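Chains: A (Unidentified, PDB 6ZM9) is a phage-encoded lyase that cleaves S-adenosylmethionine, with 5'-deoxy-5'-methylthioadenosine as a product. Local coordinates at residues A[92-95]-A[96-100]. Residues are numbered along the deposited sequence; the frame is centred on the assembly and turned at random.
With PO4 (phosphate ion), chain B.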
loop_
_atom_site.group_PDB
_atom_site.type_symbol
_atom_site.label_atom_id
_atom_site.label_comp_id
_atom_site.label_asym_id
_atom_site.label_seq_id
_atom_site.Cartn_x
_atom_site.Cartn_y
_atom_site.Cartn_z
ATOM N N GLN A 92 -16.110 4.565 9.157
ATOM C CA GLN A 92 -17.273 4.653 8.274
ATOM C C GLN A 92 -17.735 6.090 8.133
ATOM O O GLN A 92 -18.039 6.565 7.031
ATOM C CB GLN A 92 -18.401 3.805 8.864
ATOM C CG GLN A 92 -18.240 2.312 8.657
ATOM C CD GLN A 92 -19.313 1.536 9.397
ATOM O OE1 GLN A 92 -19.800 1.967 10.437
ATOM N NE2 GLN A 92 -19.679 0.384 8.862
ATOM N N ALA A 93 -17.793 6.818 9.249
ATOM C CA ALA A 93 -18.232 8.204 9.201
ATOM C C ALA A 93 -17.251 9.060 8.408
ATOM O O ALA A 93 -17.657 9.962 7.671
ATOM C CB ALA A 93 -18.393 8.749 10.620
ATOM N N LEU A 94 -15.952 8.800 8.572
ATOM C CA LEU A 94 -14.954 9.510 7.787
ATOM C C LEU A 94 -15.153 9.267 6.297
ATOM O O LEU A 94 -15.143 10.203 5.494
ATOM C CB LEU A 94 -13.560 9.078 8.243
ATOM C CG LEU A 94 -12.369 9.545 7.395
ATOM C CD1 LEU A 94 -12.235 11.065 7.344
ATOM C CD2 LEU A 94 -11.090 8.916 7.942
ATOM N N GLY A 95 -15.307 7.998 5.903
ATOM C CA GLY A 95 -15.525 7.697 4.494
ATOM C C GLY A 95 -16.777 8.351 3.936
ATOM O O GLY A 95 -16.773 8.858 2.810
ATOM N N LYS A 96 -17.870 8.336 4.714
ATOM C CA LYS A 96 -19.110 8.949 4.251
ATOM C C LYS A 96 -18.945 10.446 4.066
ATOM O O LYS A 96 -19.431 11.010 3.080
ATOM C CB LYS A 96 -20.242 8.666 5.236
ATOM C CG LYS A 96 -20.767 7.267 5.150
ATOM C CD LYS A 96 -22.067 7.121 5.915
ATOM C CE LYS A 96 -23.037 6.209 5.153
ATOM N NZ LYS A 96 -24.454 6.699 5.125
ATOM N N GLU A 97 -18.220 11.110 4.967
ATOM C CA GLU A 97 -18.044 12.551 4.815
ATOM C C GLU A 97 -17.092 12.877 3.666
ATOM O O GLU A 97 -17.311 13.847 2.934
ATOM C CB GLU A 97 -17.587 13.194 6.113
ATOM C CG GLU A 97 -17.639 14.721 6.042
ATOM C CD GLU A 97 -19.053 15.277 5.840
ATOM O OE1 GLU A 97 -19.950 14.900 6.620
ATOM O OE2 GLU A 97 -19.274 16.087 4.900
ATOM N N LEU A 98 -16.027 12.084 3.485
ATOM C CA LEU A 98 -15.146 12.296 2.337
ATOM C C LEU A 98 -15.905 12.160 1.022
ATOM O O LEU A 98 -15.664 12.923 0.082
ATOM C CB LEU A 98 -13.974 11.311 2.374
ATOM C CG LEU A 98 -12.930 11.603 3.454
ATOM C CD1 LEU A 98 -12.005 10.405 3.609
ATOM C CD2 LEU A 98 -12.145 12.878 3.192
ATOM N N ARG A 99 -16.826 11.192 0.938
ATOM C CA ARG A 99 -17.594 11.039 -0.294
ATOM C C ARG A 99 -18.363 12.317 -0.613
ATOM O O ARG A 99 -18.373 12.780 -1.757
ATOM C CB ARG A 99 -18.568 9.858 -0.204
ATOM C CG ARG A 99 -19.228 9.562 -1.568
ATOM C CD ARG A 99 -20.699 9.218 -1.517
ATOM N NE ARG A 99 -21.513 10.229 -0.845
ATOM C CZ ARG A 99 -21.920 11.384 -1.379
ATOM N NH1 ARG A 99 -21.597 11.731 -2.621
ATOM N NH2 ARG A 99 -22.648 12.210 -0.642
ATOM N N GLU A 100 -19.049 12.879 0.391
ATOM C CA GLU A 100 -19.783 14.122 0.188
ATOM C C GLU A 100 -18.836 15.265 -0.158
ATOM O O GLU A 100 -19.079 16.038 -1.091
ATOM C CB GLU A 100 -20.549 14.474 1.461
ATOM C CG GLU A 100 -21.144 15.883 1.393
ATOM C CD GLU A 100 -21.929 16.308 2.622
ATOM O OE1 GLU A 100 -22.529 15.446 3.287
ATOM O OE2 GLU A 100 -21.975 17.522 2.930
HETATM P P PO4 B . -22.742 15.386 -2.636
HETATM O O1 PO4 B . -22.819 14.276 -3.664
HETATM O O2 PO4 B . -23.816 16.382 -3.038
HETATM O O3 PO4 B . -23.027 14.812 -1.272
HETATM O O4 PO4 B . -21.364 16.027 -2.648
#
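The last turns of helix 84-101 bring Leu94 and Leu98 together on its buried face, one turn apart. Their side chains cross obliquely, with CD1 of Leu94 3.8 Å from CD1 of Leu98. The CB of Leu94 points away from the next turn, but with CG anti to the backbone N (chi1 171°), and therefore beside the carbonyl carbon, CD1 comes back toward Leu98. CG of Leu98 lies 3.3 Å from O of Leu94, the same carbonyl that accepts the amide of Leu98: N to O is 2.9 Å, with an N-H...O angle of 167°, the straightest of four consecutive i to i+4 bonds joining 92-95 to 96-100. The bond from Arg99 N to Gly95 O, at 3.0 Å, is less straight, and its donor also sits 25° out of the carbonyl plane.

This is the helix-on-sheet layer of the fold: Leu94 and Leu98 meet Ile76 and Ile74 of one strand and Ile15 and Val17 of its neighbour, while Leu94 also touches Ile39 of helix 29-43. CG of Lys96 passes 3.4 Å from O of Gln92, and the chain then bends to hydrogen-bond through NZ to Ser1 O of the second subunit.

Towards the helix end, Arg99 meets a phosphate, probably from the crystallisation liquor, at the edge of its guanidinium, with P in plane. Arg99 NH2 donates a hydrogen bond to phosphate O3 (2.7 Å) and Arg99 NH1 one to phosphate O1 (3.0 Å), so two oxygens of the anion are held by the two nitrogens; NH1 also bonds to Gln104 O, and Trp127 NE1 is another donor to the anion.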